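PDB 6LXU: L-methionine gamma-lyase, which belongs to the Cys/Met-metabolism family of pyridoxal-phosphate-dependent enzymes and carries its cofactor covalently bound. Local coordinates for residues 69-74 with 82-87; 105-110 with 130-135; 193-198 with 306-311; 350-355 with 368-373. One frame throughout, in Å; residues are numbered along the deposited sequence. Where two conformers were deposited one is given.

Contact 1: 69-74 with 82-87; sequences VLENKI and AGIAMS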
loop_
_atom_site.group_PDB
_atom_site.type_symbol
_atom_site.label_atom_id
_atom_site.label_comp_id
_atom_site.label_asym_id
_atom_site.label_seq_id
_atom_site.Cartn_x
_atom_site.Cartn_y
_atom_site.Cartn_z
ATOM N N VAL A 69 15.145 5.850 -7.243
ATOM C CA VAL A 69 15.987 4.920 -6.485
ATOM C C VAL A 69 16.044 3.565 -7.159
ATOM O O VAL A 69 17.117 2.994 -7.321
ATOM C CB VAL A 69 15.528 4.817 -5.033
ATOM C CG1 VAL A 69 16.236 3.683 -4.302
ATOM C CG2 VAL A 69 15.786 6.133 -4.331
ATOM N N LEU A 70 14.880 3.066 -7.579
ATOM C CA LEU A 70 14.829 1.800 -8.284
ATOM C C LEU A 70 15.644 1.831 -9.574
ATOM O O LEU A 70 16.385 0.899 -9.890
ATOM C CB LEU A 70 13.373 1.434 -8.574
ATOM C CG LEU A 70 13.140 0.201 -9.440
ATOM C CD1 LEU A 70 13.757 -1.036 -8.816
ATOM C CD2 LEU A 70 11.648 0.001 -9.658
ATOM N N GLU A 71 15.457 2.903 -10.333
ATOM C CA GLU A 71 16.177 3.084 -11.588
ATOM C C GLU A 71 17.688 3.088 -11.381
ATOM O O GLU A 71 18.437 2.440 -12.119
ATOM C CB GLU A 71 15.722 4.374 -12.249
ATOM C CG GLU A 71 14.298 4.252 -12.787
ATOM C CD GLU A 71 13.673 5.542 -13.256
ATOM O OE1 GLU A 71 14.156 6.637 -12.905
ATOM O OE2 GLU A 71 12.642 5.453 -13.972
ATOM N N ASN A 72 18.131 3.833 -10.380
ATOM C CA ASN A 72 19.563 3.882 -10.054
ATOM C C ASN A 72 20.100 2.520 -9.626
ATOM O O ASN A 72 21.233 2.158 -9.968
ATOM C CB ASN A 72 19.821 4.894 -8.933
ATOM C CG ASN A 72 19.605 6.321 -9.350
ATOM O OD1 ASN A 72 19.597 6.641 -10.515
ATOM N ND2 ASN A 72 19.463 7.198 -8.367
ATOM N N LYS A 73 19.300 1.773 -8.882
ATOM C CA LYS A 73 19.702 0.443 -8.406
ATOM C C LYS A 73 19.898 -0.519 -9.552
ATOM O O LYS A 73 20.907 -1.222 -9.612
ATOM C CB LYS A 73 18.681 -0.155 -7.435
ATOM C CG LYS A 73 18.788 0.382 -6.034
ATOM C CD LYS A 73 17.770 -0.220 -5.085
ATOM C CE LYS A 73 17.861 0.455 -3.732
ATOM N NZ LYS A 73 19.149 0.170 -3.048
ATOM N N ILE A 74 18.931 -0.602 -10.472
ATOM C CA ILE A 74 19.101 -1.533 -11.577
ATOM C C ILE A 74 20.259 -1.102 -12.489
ATOM O O ILE A 74 21.002 -1.951 -12.993
ATOM C CB ILE A 74 17.785 -1.795 -12.339
ATOM C CG1 ILE A 74 17.946 -2.947 -13.336
ATOM C CG2 ILE A 74 17.286 -0.559 -13.066
ATOM C CD1 ILE A 74 18.308 -4.293 -12.729
ATOM N N ALA A 82 22.290 4.583 -16.754
ATOM C CA ALA A 82 20.970 5.112 -16.435
ATOM C C ALA A 82 19.919 4.024 -16.485
ATOM O O ALA A 82 19.969 3.158 -17.340
ATOM C CB ALA A 82 20.627 6.212 -17.424
ATOM N N GLY A 83 18.976 4.113 -15.560
ATOM C CA GLY A 83 17.832 3.218 -15.519
ATOM C C GLY A 83 16.526 3.937 -15.767
ATOM O O GLY A 83 16.398 5.125 -15.476
ATOM N N ILE A 84 15.559 3.203 -16.327
ATOM C CA ILE A 84 14.197 3.694 -16.501
ATOM C C ILE A 84 13.253 2.586 -16.070
ATOM O O ILE A 84 13.456 1.427 -16.432
ATOM C CB ILE A 84 13.869 4.038 -17.962
ATOM C CG1 ILE A 84 15.030 4.726 -18.673
ATOM C CG2 ILE A 84 12.626 4.913 -18.025
ATOM C CD1 ILE A 84 14.767 4.808 -20.143
ATOM N N ALA A 85 12.215 2.950 -15.314
ATOM C CA ALA A 85 11.211 1.997 -14.857
ATOM C C ALA A 85 9.884 2.211 -15.565
ATOM O O ALA A 85 9.491 3.342 -15.860
ATOM C CB ALA A 85 11.013 2.107 -13.367
ATOM N N MET A 86 9.191 1.096 -15.788
ATOM C CA MET A 86 7.876 1.069 -16.420
ATOM C C MET A 86 6.989 0.091 -15.668
ATOM O O MET A 86 7.448 -0.723 -14.877
ATOM C CB MET A 86 7.968 0.651 -17.891
ATOM C CG MET A 86 8.757 1.597 -18.779
ATOM S SD MET A 86 10.544 1.436 -18.641
ATOM C CE MET A 86 11.011 2.480 -20.018
ATOM N N SER A 87 5.698 0.142 -15.983
ATOM C CA SER A 87 4.692 -0.660 -15.288
ATOM C C SER A 87 4.520 -2.085 -15.819
ATOM O O SER A 87 3.626 -2.794 -15.357
ATOM C CB SER A 87 3.369 0.073 -15.249
ATOM O OG SER A 87 2.913 0.286 -16.560
HETATM O O HOH W 1 10.443 6.030 -15.438
HETATM O O HOH W 2 19.148 6.112 -13.480
#
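E71 and G83 have the nearest CA atoms, 4.3 Å apart. Here helix 69-74 passes over the edge strand 82-86. The axes of the two short segments come within 6.2 Å, and their directions differ by 130°. G83 has no side chain, and its CA makes a CH...O contact with E71 O at 3.5 Å.

E71 carries the contact. Its CG stands anti to the carbonyl carbon (chi1 -71°), and the chain runs on extended beside the strand. CB and CG pack on the G83 carbonyl oxygen, with CB at 3.4 Å from G83 O. At the tip, A85 N donates to E71 OE2 over 2.9 Å. The donor meets the anti side of the carboxylate, 17° out of its plane. Water 1 gives a second bond to OE2 and another to A85 O. The other oxygen, OE1, pairs with R236, so this buried acid is held at both oxygens. L70 adds a light apolar touch, CD2 to A85 CB at 4.3 Å. Water 2 joins N72 OD1 to G83 N.

Strand 82-86 is one of the two outermost strands of the seven-stranded sheet within the chain, and it pairs with strand 223-227. Helix 229-244 packs on A82, I84 and M86. L70 reaches helix 250-260, while I74 and A85 meet L224 of strand 223-227.

Contact 2: 105-110 with 130-135; sequences DHVVTD and VEVTFV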
loop_
_atom_site.group_PDB
_atom_site.type_symbol
_atom_site.label_atom_id
_atom_site.label_comp_id
_atom_site.label_asym_id
_atom_site.label_seq_id
_atom_site.Cartn_x
_atom_site.Cartn_y
_atom_site.Cartn_z
ATOM N N ASP A 105 12.500 1.326 -40.910
ATOM C CA ASP A 105 13.597 0.647 -40.236
ATOM C C ASP A 105 13.393 -0.853 -40.324
ATOM O O ASP A 105 12.296 -1.354 -40.576
ATOM C CB ASP A 105 13.686 1.022 -38.746
ATOM C CG ASP A 105 14.251 2.390 -38.488
ATOM O OD1 ASP A 105 14.791 3.018 -39.433
ATOM O OD2 ASP A 105 14.200 2.838 -37.319
ATOM N N HIS A 106 14.484 -1.567 -40.044
ATOM C CA HIS A 106 14.528 -3.017 -40.036
ATOM C C HIS A 106 15.039 -3.533 -38.676
ATOM O O HIS A 106 15.863 -2.893 -38.016
ATOM C CB HIS A 106 15.408 -3.492 -41.210
ATOM C CG HIS A 106 15.622 -4.972 -41.295
ATOM N ND1 HIS A 106 16.867 -5.543 -41.118
ATOM C CD2 HIS A 106 14.782 -5.991 -41.595
ATOM C CE1 HIS A 106 16.776 -6.846 -41.284
ATOM N NE2 HIS A 106 15.528 -7.147 -41.591
ATOM N N VAL A 107 14.522 -4.698 -38.299
ATOM C CA VAL A 107 14.873 -5.379 -37.050
ATOM C C VAL A 107 15.276 -6.807 -37.388
ATOM O O VAL A 107 14.591 -7.476 -38.165
ATOM C CB VAL A 107 13.670 -5.418 -36.075
ATOM C CG1 VAL A 107 13.992 -6.239 -34.825
ATOM C CG2 VAL A 107 13.232 -4.007 -35.720
ATOM N N VAL A 108 16.389 -7.256 -36.802
ATOM C CA VAL A 108 16.780 -8.655 -36.820
ATOM C C VAL A 108 16.581 -9.223 -35.428
ATOM O O VAL A 108 17.088 -8.653 -34.452
ATOM C CB VAL A 108 18.249 -8.851 -37.246
ATOM C CG1 VAL A 108 18.673 -10.315 -37.149
ATOM C CG2 VAL A 108 18.468 -8.320 -38.653
ATOM N N THR A 109 15.879 -10.333 -35.331
ATOM C CA THR A 109 15.648 -10.968 -34.036
ATOM C C THR A 109 15.456 -12.473 -34.212
ATOM O O THR A 109 15.654 -13.014 -35.314
ATOM C CB THR A 109 14.493 -10.269 -33.273
ATOM O OG1 THR A 109 14.492 -10.711 -31.910
ATOM C CG2 THR A 109 13.139 -10.566 -33.898
ATOM N N ASP A 110 15.119 -13.161 -33.128
ATOM C CA ASP A 110 14.993 -14.610 -33.131
ATOM C C ASP A 110 13.523 -14.997 -33.168
ATOM O O ASP A 110 12.673 -14.246 -32.713
ATOM C CB ASP A 110 15.674 -15.173 -31.878
ATOM C CG ASP A 110 16.108 -16.617 -32.045
ATOM O OD1 ASP A 110 15.226 -17.509 -32.047
ATOM O OD2 ASP A 110 17.321 -16.867 -32.170
ATOM N N VAL A 130 7.555 -1.147 -39.895
ATOM C CA VAL A 130 8.860 -1.691 -39.526
ATOM C C VAL A 130 8.980 -3.075 -40.152
ATOM O O VAL A 130 8.057 -3.880 -40.086
ATOM C CB VAL A 130 9.016 -1.762 -37.997
ATOM C CG1 VAL A 130 10.362 -2.370 -37.614
ATOM C CG2 VAL A 130 8.864 -0.373 -37.392
ATOM N N GLU A 131 10.132 -3.343 -40.777
ATOM C CA GLU A 131 10.457 -4.647 -41.359
ATOM C C GLU A 131 11.117 -5.496 -40.277
ATOM O O GLU A 131 12.033 -5.008 -39.621
ATOM C CB GLU A 131 11.470 -4.473 -42.509
ATOM C CG GLU A 131 11.043 -3.523 -43.629
ATOM C CD GLU A 131 12.193 -3.032 -44.505
ATOM O OE1 GLU A 131 13.320 -3.569 -44.421
ATOM O OE2 GLU A 131 11.967 -2.094 -45.298
ATOM N N VAL A 132 10.691 -6.738 -40.112
ATOM C CA VAL A 132 11.297 -7.622 -39.113
ATOM C C VAL A 132 11.684 -8.936 -39.766
ATOM O O VAL A 132 10.874 -9.552 -40.456
ATOM C CB VAL A 132 10.356 -7.877 -37.913
ATOM C CG1 VAL A 132 11.069 -8.707 -36.846
ATOM C CG2 VAL A 132 9.862 -6.560 -37.319
ATOM N N THR A 133 12.936 -9.343 -39.568
ATOM C CA THR A 133 13.420 -10.644 -40.006
ATOM C C THR A 133 13.703 -11.504 -38.777
ATOM O O THR A 133 14.452 -11.088 -37.875
ATOM C CB THR A 133 14.705 -10.515 -40.836
ATOM O OG1 THR A 133 14.465 -9.653 -41.953
ATOM C CG2 THR A 133 15.160 -11.874 -41.361
ATOM N N PHE A 134 13.108 -12.688 -38.744
ATOM C CA PHE A 134 13.322 -13.661 -37.686
ATOM C C PHE A 134 14.308 -14.702 -38.178
ATOM O O PHE A 134 14.075 -15.350 -39.207
ATOM C CB PHE A 134 12.013 -14.336 -37.313
ATOM C CG PHE A 134 10.984 -13.387 -36.782
ATOM C CD1 PHE A 134 11.034 -12.953 -35.456
ATOM C CD2 PHE A 134 9.978 -12.902 -37.605
ATOM C CE1 PHE A 134 10.090 -12.068 -34.963
ATOM C CE2 PHE A 134 9.028 -12.017 -37.108
ATOM C CZ PHE A 134 9.087 -11.601 -35.789
ATOM N N VAL A 135 15.413 -14.847 -37.451
ATOM C CA VAL A 135 16.463 -15.815 -37.788
ATOM C C VAL A 135 16.808 -16.651 -36.563
ATOM O O VAL A 135 16.307 -16.405 -35.455
ATOM C CB VAL A 135 17.742 -15.115 -38.303
ATOM C CG1 VAL A 135 17.431 -14.176 -39.453
ATOM C CG2 VAL A 135 18.464 -14.341 -37.198
#
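H106 to E131, V107 to V132, V108 to T133 and T109 to F134 pair as neighbours in a parallel ladder. Five backbone hydrogen bonds join the strands, from E131 N to D105 O at one end to V135 N to T109 O at the other. Helix 115-125 links the strands as a beta-alpha-beta unit.

One side-chain hydrogen bond crosses the ladder. H106 NE2 and T133 OG1 are 2.7 Å apart at 173°, with the hydroxyl in the ring plane. H106 CG is anti to the backbone N (chi1 177°), which carries the ring along the face toward T133. E131 CB also lies at the ring edge, 3.8 Å from H106 CD2.

The apolar contacts lie on both faces. On the H106 face, V108 CG1 meets V135 CG2 at 4.0 Å. On the other, V107 CG2 touches V130 CG1 at 3.8 Å, and T109 CG2 meets V132 CG1 at 4.1 Å. The T109 and F134 side chains lie side by side, pointing the same way, with T109 CG2 3.5 Å from F134 CD1.

The polar ends mostly turn elsewhere: E131 to K148, D105 to K102, and D110 to K165 and T137. H106 ND1 bonds T151 OG1. Both ring nitrogens are thus held, by strands 131-135 and 151-157, which should fix the ring's rotation.

Contact 3: 193-198 with 306-311; sequences PYMQKP and KQMKDF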
loop_
_atom_site.group_PDB
_atom_site.type_symbol
_atom_site.label_atom_id
_atom_site.label_comp_id
_atom_site.label_asym_id
_atom_site.label_seq_id
_atom_site.Cartn_x
_atom_site.Cartn_y
_atom_site.Cartn_z
ATOM N N PRO A 193 21.014 -9.632 -13.585
ATOM C CA PRO A 193 22.411 -9.193 -13.425
ATOM C C PRO A 193 23.232 -10.001 -12.432
ATOM O O PRO A 193 24.459 -9.814 -12.384
ATOM C CB PRO A 193 22.290 -7.732 -13.003
ATOM C CG PRO A 193 20.914 -7.592 -12.488
ATOM C CD PRO A 193 20.063 -8.558 -13.243
ATOM N N TYR A 194 22.623 -10.894 -11.660
ATOM C CA TYR A 194 23.385 -11.868 -10.868
ATOM C C TYR A 194 24.185 -12.813 -11.758
ATOM O O TYR A 194 25.274 -13.249 -11.360
ATOM C CB TYR A 194 22.428 -12.651 -9.955
ATOM C CG TYR A 194 23.046 -13.718 -9.093
ATOM C CD1 TYR A 194 23.545 -13.402 -7.837
ATOM C CD2 TYR A 194 23.067 -15.043 -9.486
ATOM C CE1 TYR A 194 24.076 -14.357 -7.002
ATOM C CE2 TYR A 194 23.630 -16.023 -8.670
ATOM C CZ TYR A 194 24.142 -15.655 -7.437
ATOM O OH TYR A 194 24.685 -16.596 -6.591
ATOM N N MET A 195 23.662 -13.151 -12.932
ATOM C CA MET A 195 24.337 -14.092 -13.825
ATOM C C MET A 195 24.971 -13.465 -15.047
ATOM O O MET A 195 25.987 -13.988 -15.525
ATOM C CB MET A 195 23.377 -15.181 -14.289
ATOM C CG MET A 195 22.933 -16.051 -13.140
ATOM S SD MET A 195 21.691 -17.271 -13.562
ATOM C CE MET A 195 20.323 -16.708 -12.553
ATOM N N GLN A 196 24.400 -12.398 -15.595
ATOM C CA GLN A 196 24.789 -11.931 -16.921
ATOM C C GLN A 196 24.629 -10.431 -16.959
ATOM O O GLN A 196 23.608 -9.917 -16.488
ATOM C CB GLN A 196 23.845 -12.600 -17.916
ATOM C CG GLN A 196 24.097 -12.393 -19.389
ATOM C CD GLN A 196 23.250 -13.344 -20.215
ATOM O OE1 GLN A 196 23.721 -14.394 -20.649
ATOM N NE2 GLN A 196 21.977 -13.001 -20.407
ATOM N N LYS A 197 25.631 -9.725 -17.497
ATOM C CA LYS A 197 25.607 -8.271 -17.601
ATOM C C LYS A 197 25.877 -7.880 -19.054
ATOM O O LYS A 197 27.031 -7.639 -19.458
ATOM C CB LYS A 197 26.605 -7.624 -16.638
ATOM C CG LYS A 197 26.292 -7.921 -15.171
ATOM C CD LYS A 197 27.050 -6.998 -14.231
ATOM C CE LYS A 197 26.957 -7.457 -12.783
ATOM N NZ LYS A 197 27.350 -6.387 -11.828
ATOM N N PRO A 198 24.823 -7.869 -19.874
ATOM C CA PRO A 198 25.017 -7.692 -21.309
ATOM C C PRO A 198 25.755 -6.414 -21.705
ATOM O O PRO A 198 26.473 -6.420 -22.730
ATOM C CB PRO A 198 23.581 -7.717 -21.861
ATOM C CG PRO A 198 22.821 -8.549 -20.878
ATOM C CD PRO A 198 23.410 -8.181 -19.554
ATOM N N LYS A 306 30.753 -19.021 -20.658
ATOM C CA LYS A 306 31.514 -17.794 -20.829
ATOM C C LYS A 306 30.776 -16.546 -20.398
ATOM O O LYS A 306 31.402 -15.609 -19.927
ATOM C CB LYS A 306 31.881 -17.595 -22.289
ATOM C CG LYS A 306 32.938 -18.508 -22.878
ATOM C CD LYS A 306 34.289 -18.136 -22.328
ATOM C CE LYS A 306 35.415 -18.863 -23.034
ATOM N NZ LYS A 306 36.725 -18.392 -22.532
ATOM N N GLN A 307 29.456 -16.481 -20.622
ATOM C CA GLN A 307 28.720 -15.230 -20.393
ATOM C C GLN A 307 27.791 -15.242 -19.175
ATOM O O GLN A 307 27.229 -14.197 -18.861
ATOM C CB GLN A 307 27.972 -14.798 -21.663
ATOM C CG GLN A 307 26.726 -15.595 -21.977
ATOM C CD GLN A 307 26.102 -15.301 -23.330
ATOM O OE1 GLN A 307 26.658 -14.584 -24.175
ATOM N NE2 GLN A 307 24.932 -15.885 -23.561
ATOM N N MET A 308 27.663 -16.386 -18.501
ATOM C CA MET A 308 26.795 -16.505 -17.326
ATOM C C MET A 308 27.617 -16.949 -16.125
ATOM O O MET A 308 28.355 -17.936 -16.203
ATOM C CB MET A 308 25.685 -17.530 -17.540
ATOM C CG MET A 308 24.808 -17.266 -18.754
ATOM S SD MET A 308 23.466 -18.456 -18.927
ATOM C CE MET A 308 22.343 -17.985 -17.615
ATOM N N LYS A 309 27.461 -16.259 -15.005
ATOM C CA LYS A 309 28.156 -16.630 -13.769
ATOM C C LYS A 309 27.550 -17.849 -13.100
ATOM O O LYS A 309 28.228 -18.523 -12.328
ATOM C CB LYS A 309 28.165 -15.463 -12.792
ATOM C CG LYS A 309 28.939 -14.260 -13.298
ATOM C CD LYS A 309 28.895 -13.165 -12.251
ATOM C CE LYS A 309 29.596 -11.897 -12.691
ATOM N NZ LYS A 309 29.513 -10.844 -11.639
ATOM N N ASP A 310 26.268 -18.097 -13.357
ATOM C CA ASP A 310 25.607 -19.333 -12.955
ATOM C C ASP A 310 24.572 -19.601 -14.036
ATOM O O ASP A 310 24.313 -18.740 -14.876
ATOM C CB ASP A 310 24.987 -19.204 -11.554
ATOM C CG ASP A 310 24.830 -20.539 -10.840
ATOM O OD1 ASP A 310 24.832 -21.595 -11.516
ATOM O OD2 ASP A 310 24.720 -20.534 -9.601
ATOM N N PHE A 311 23.994 -20.798 -14.017
ATOM C CA PHE A 311 23.250 -21.303 -15.166
ATOM C C PHE A 311 21.736 -21.181 -15.050
ATOM O O PHE A 311 21.017 -21.654 -15.920
ATOM C CB PHE A 311 23.643 -22.757 -15.437
ATOM C CG PHE A 311 25.080 -22.923 -15.867
ATOM C CD1 PHE A 311 25.492 -22.526 -17.128
ATOM C CD2 PHE A 311 26.009 -23.525 -15.022
ATOM C CE1 PHE A 311 26.811 -22.711 -17.542
ATOM C CE2 PHE A 311 27.330 -23.710 -15.430
ATOM C CZ PHE A 311 27.727 -23.300 -16.686
HETATM O O HOH W 3 26.767 -10.250 -10.717
HETATM O O HOH W 4 24.935 -19.040 -7.531
HETATM O O HOH W 5 22.754 -16.702 -21.670
HETATM O O HOH W 6 27.752 -11.485 -18.484
#
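M195 lies against the backbone of D310. Its CG is anti to its own carbonyl carbon (chi1 -65°), and SD comes to 3.3 Å from D310 O. This carbonyl oxygen is buried and has no hydrogen-bond partner in the model. The M308 methyl approaches the same sulphur, with M308 CE 4.2 Å from M195 SD. K309 N donates to M195 O over 2.8 Å. It meets a lone pair in the carbonyl plane, at a C=O...N angle of 136°.

Q196 and Q307 run side by side and point the same way, but their amide planes stand 86° apart. Q196 OE1 and Q307 NE2 do not bond directly. Water 5 bridges them, donating to Q196 OE1 at 2.7 Å and accepting from Q307 NE2. The strongest partners of these amides are elsewhere, N188 for Q196 and V167 O for Q307.

The contact joins the end of the short, weakly bonded helix 192-195, next to the large sheet, and the residues after it to the C-terminal end of helix 301-307 and the turn beyond, which leads into strand 314-319 of the smaller sheet. Helix 263-282 lies alongside and touches Y194, M195 and D310.

The K309 chain is extended and passes Y194 O, with CD 3.7 Å from that oxygen. Its NZ reaches water 3, which also bonds P193 O. K197 NZ lies 5.0 Å from K309 NZ, and the K197 charge is paired with E79. At the other end, Y194 OH and D310 OD2 share water 4, in the tyrosine ring plane. D310 OD2 also forms a salt bridge with R275.

Contact 4: 350-355 with 368-373; sequences QHPASM and AGITDG. With NO3 (nitrate ion), chain C.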
loop_
_atom_site.group_PDB
_atom_site.type_symbol
_atom_site.label_atom_id
_atom_site.label_comp_id
_atom_site.label_asym_id
_atom_site.label_seq_id
_atom_site.Cartn_x
_atom_site.Cartn_y
_atom_site.Cartn_z
ATOM N N GLN A 350 4.447 -25.295 -15.371
ATOM C CA GLN A 350 3.456 -25.278 -16.438
ATOM C C GLN A 350 3.764 -26.368 -17.460
ATOM O O GLN A 350 4.926 -26.735 -17.648
ATOM C CB GLN A 350 3.424 -23.911 -17.123
ATOM C CG GLN A 350 4.765 -23.358 -17.555
ATOM C CD GLN A 350 4.601 -22.075 -18.336
ATOM O OE1 GLN A 350 4.430 -22.107 -19.546
ATOM N NE2 GLN A 350 4.645 -20.937 -17.644
ATOM N N HIS A 351 2.718 -26.835 -18.136
ATOM C CA HIS A 351 2.799 -27.840 -19.196
ATOM C C HIS A 351 2.219 -27.158 -20.424
ATOM O O HIS A 351 0.996 -27.142 -20.593
ATOM C CB HIS A 351 1.999 -29.070 -18.780
ATOM C CG HIS A 351 1.902 -30.120 -19.842
ATOM N ND1 HIS A 351 0.700 -30.671 -20.233
ATOM C CD2 HIS A 351 2.862 -30.728 -20.576
ATOM C CE1 HIS A 351 0.933 -31.581 -21.165
ATOM N NE2 HIS A 351 2.232 -31.631 -21.394
ATOM N N PRO A 352 3.073 -26.530 -21.254
ATOM C CA PRO A 352 2.519 -25.673 -22.302
ATOM C C PRO A 352 1.510 -26.349 -23.237
ATOM O O PRO A 352 0.525 -25.709 -23.637
ATOM C CB PRO A 352 3.751 -25.202 -23.064
ATOM C CG PRO A 352 4.845 -25.233 -22.071
ATOM C CD PRO A 352 4.531 -26.334 -21.113
ATOM N N ALA A 353 1.713 -27.628 -23.558
ATOM C CA ALA A 353 0.821 -28.294 -24.516
ATOM C C ALA A 353 -0.626 -28.330 -24.047
ATOM O O ALA A 353 -1.527 -28.241 -24.883
ATOM C CB ALA A 353 1.315 -29.707 -24.834
ATOM N N SER A 354 -0.862 -28.468 -22.742
ATOM C CA SER A 354 -2.221 -28.495 -22.203
ATOM C C SER A 354 -2.691 -27.171 -21.615
ATOM O O SER A 354 -3.875 -27.048 -21.296
ATOM C CB SER A 354 -2.347 -29.566 -21.125
ATOM O OG SER A 354 -1.606 -29.218 -19.962
ATOM N N MET A 355 -1.791 -26.198 -21.469
ATOM C CA MET A 355 -2.089 -24.968 -20.716
ATOM C C MET A 355 -2.011 -23.768 -21.662
ATOM O O MET A 355 -3.004 -23.463 -22.342
ATOM C CB MET A 355 -1.173 -24.883 -19.481
ATOM C CG MET A 355 -1.516 -25.997 -18.501
ATOM S SD MET A 355 -0.434 -26.133 -17.072
ATOM C CE MET A 355 -0.698 -24.563 -16.250
ATOM N N ALA A 368 5.832 -24.418 -33.261
ATOM C CA ALA A 368 6.245 -23.437 -32.248
ATOM C C ALA A 368 7.260 -23.962 -31.206
ATOM O O ALA A 368 7.592 -23.246 -30.253
ATOM C CB ALA A 368 5.006 -22.885 -31.546
ATOM N N GLY A 369 7.755 -25.187 -31.382
ATOM C CA GLY A 369 8.723 -25.791 -30.470
ATOM C C GLY A 369 8.146 -26.365 -29.185
ATOM O O GLY A 369 8.901 -26.701 -28.269
ATOM N N ILE A 370 6.820 -26.504 -29.118
ATOM C CA ILE A 370 6.150 -27.060 -27.946
ATOM C C ILE A 370 5.848 -28.529 -28.229
ATOM O O ILE A 370 5.036 -28.859 -29.102
ATOM C CB ILE A 370 4.861 -26.278 -27.597
ATOM C CG1 ILE A 370 5.179 -24.803 -27.302
ATOM C CG2 ILE A 370 4.119 -26.940 -26.433
ATOM C CD1 ILE A 370 6.145 -24.566 -26.155
ATOM N N THR A 371 6.527 -29.394 -27.494
ATOM C CA THR A 371 6.378 -30.838 -27.609
ATOM C C THR A 371 5.442 -31.340 -26.503
ATOM O O THR A 371 5.289 -30.680 -25.463
ATOM C CB THR A 371 7.762 -31.499 -27.524
ATOM O OG1 THR A 371 8.525 -30.864 -26.489
ATOM C CG2 THR A 371 8.524 -31.318 -28.829
ATOM N N ASP A 372 4.808 -32.487 -26.719
ATOM C CA ASP A 372 3.716 -32.944 -25.861
ATOM C C ASP A 372 4.111 -33.213 -24.419
ATOM O O ASP A 372 3.272 -33.096 -23.529
ATOM C CB ASP A 372 3.068 -34.217 -26.441
ATOM C CG ASP A 372 1.992 -33.931 -27.483
ATOM O OD1 ASP A 372 1.818 -32.752 -27.866
ATOM O OD2 ASP A 372 1.304 -34.891 -27.898
ATOM N N GLY A 373 5.350 -33.632 -24.191
ATOM C CA GLY A 373 5.822 -33.904 -22.840
ATOM C C GLY A 373 6.610 -32.783 -22.180
ATOM O O GLY A 373 7.156 -32.992 -21.110
HETATM N N NO3 C . 5.896 -17.100 -18.561
HETATM O O1 NO3 C . 6.566 -16.585 -17.680
HETATM O O2 NO3 C . 6.224 -16.928 -19.771
HETATM O O3 NO3 C . 4.887 -17.802 -18.265
HETATM O O HOH W 7 4.106 -29.099 -23.341
#
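H351 and D372 make the direct polar link between these two loops. H351 NE2 donates to D372 O over 2.8 Å at 167°. The acceptor is only 8° out of the imidazole plane, while the donor is tilted 30° from the carbonyl plane. On the other side of the ring, ND1 bonds S354 OG at 2.7 Å. Both ring nitrogens are therefore held.

The close packing is apolar. The I370 methyl CG2 sits 3.8 Å from P352 CB and 4.3 Å from A353 CB. I370 CD1 also reaches P352 CB, at 4.0 Å.

Between the hydrogen bond and this apolar patch the loops meet less closely. Water 7 bridges them here, accepting from A353 N and donating to T371 O. The D372 carboxylate forms salt bridges with R365 and K362 of helix 362-367. Q350 takes no part in the contact between the loops; its NE2 bonds a nitrate ion, probably from the crystallisation liquor.

The segments flank helix 362-367, which ends in a Schellman motif with G369 as C-prime. Segment 350-355 continues from strand 348-350. The second loop leads into strand 374-378, the antiparallel neighbour of strand 348-350. Helix 322-332 packs on H351, A353 and S354.

In the fold
The four contacts follow one another along the chain, each closing before the next opens. Contacts 1 and 2 belong to the same seven-stranded sheet and involve its two outermost strands, 82-86 and 131-135. Their centres are 27 Å apart. Contact 4 lies beside the smaller five-stranded sheet, 34 Å from contact 1 between centres and on the opposite side of the chain's centre. Contact 3 is the long-range one, with 107 residues between its segments. It touches contact 1, where I74 CD1 meets P193 CG at 4.2 Å. The other pairs do not touch. Contacts 1 and 2 thus sit at the two edges of the large sheet, contact 4 beside the small one, and contact 3 ties the two parts together.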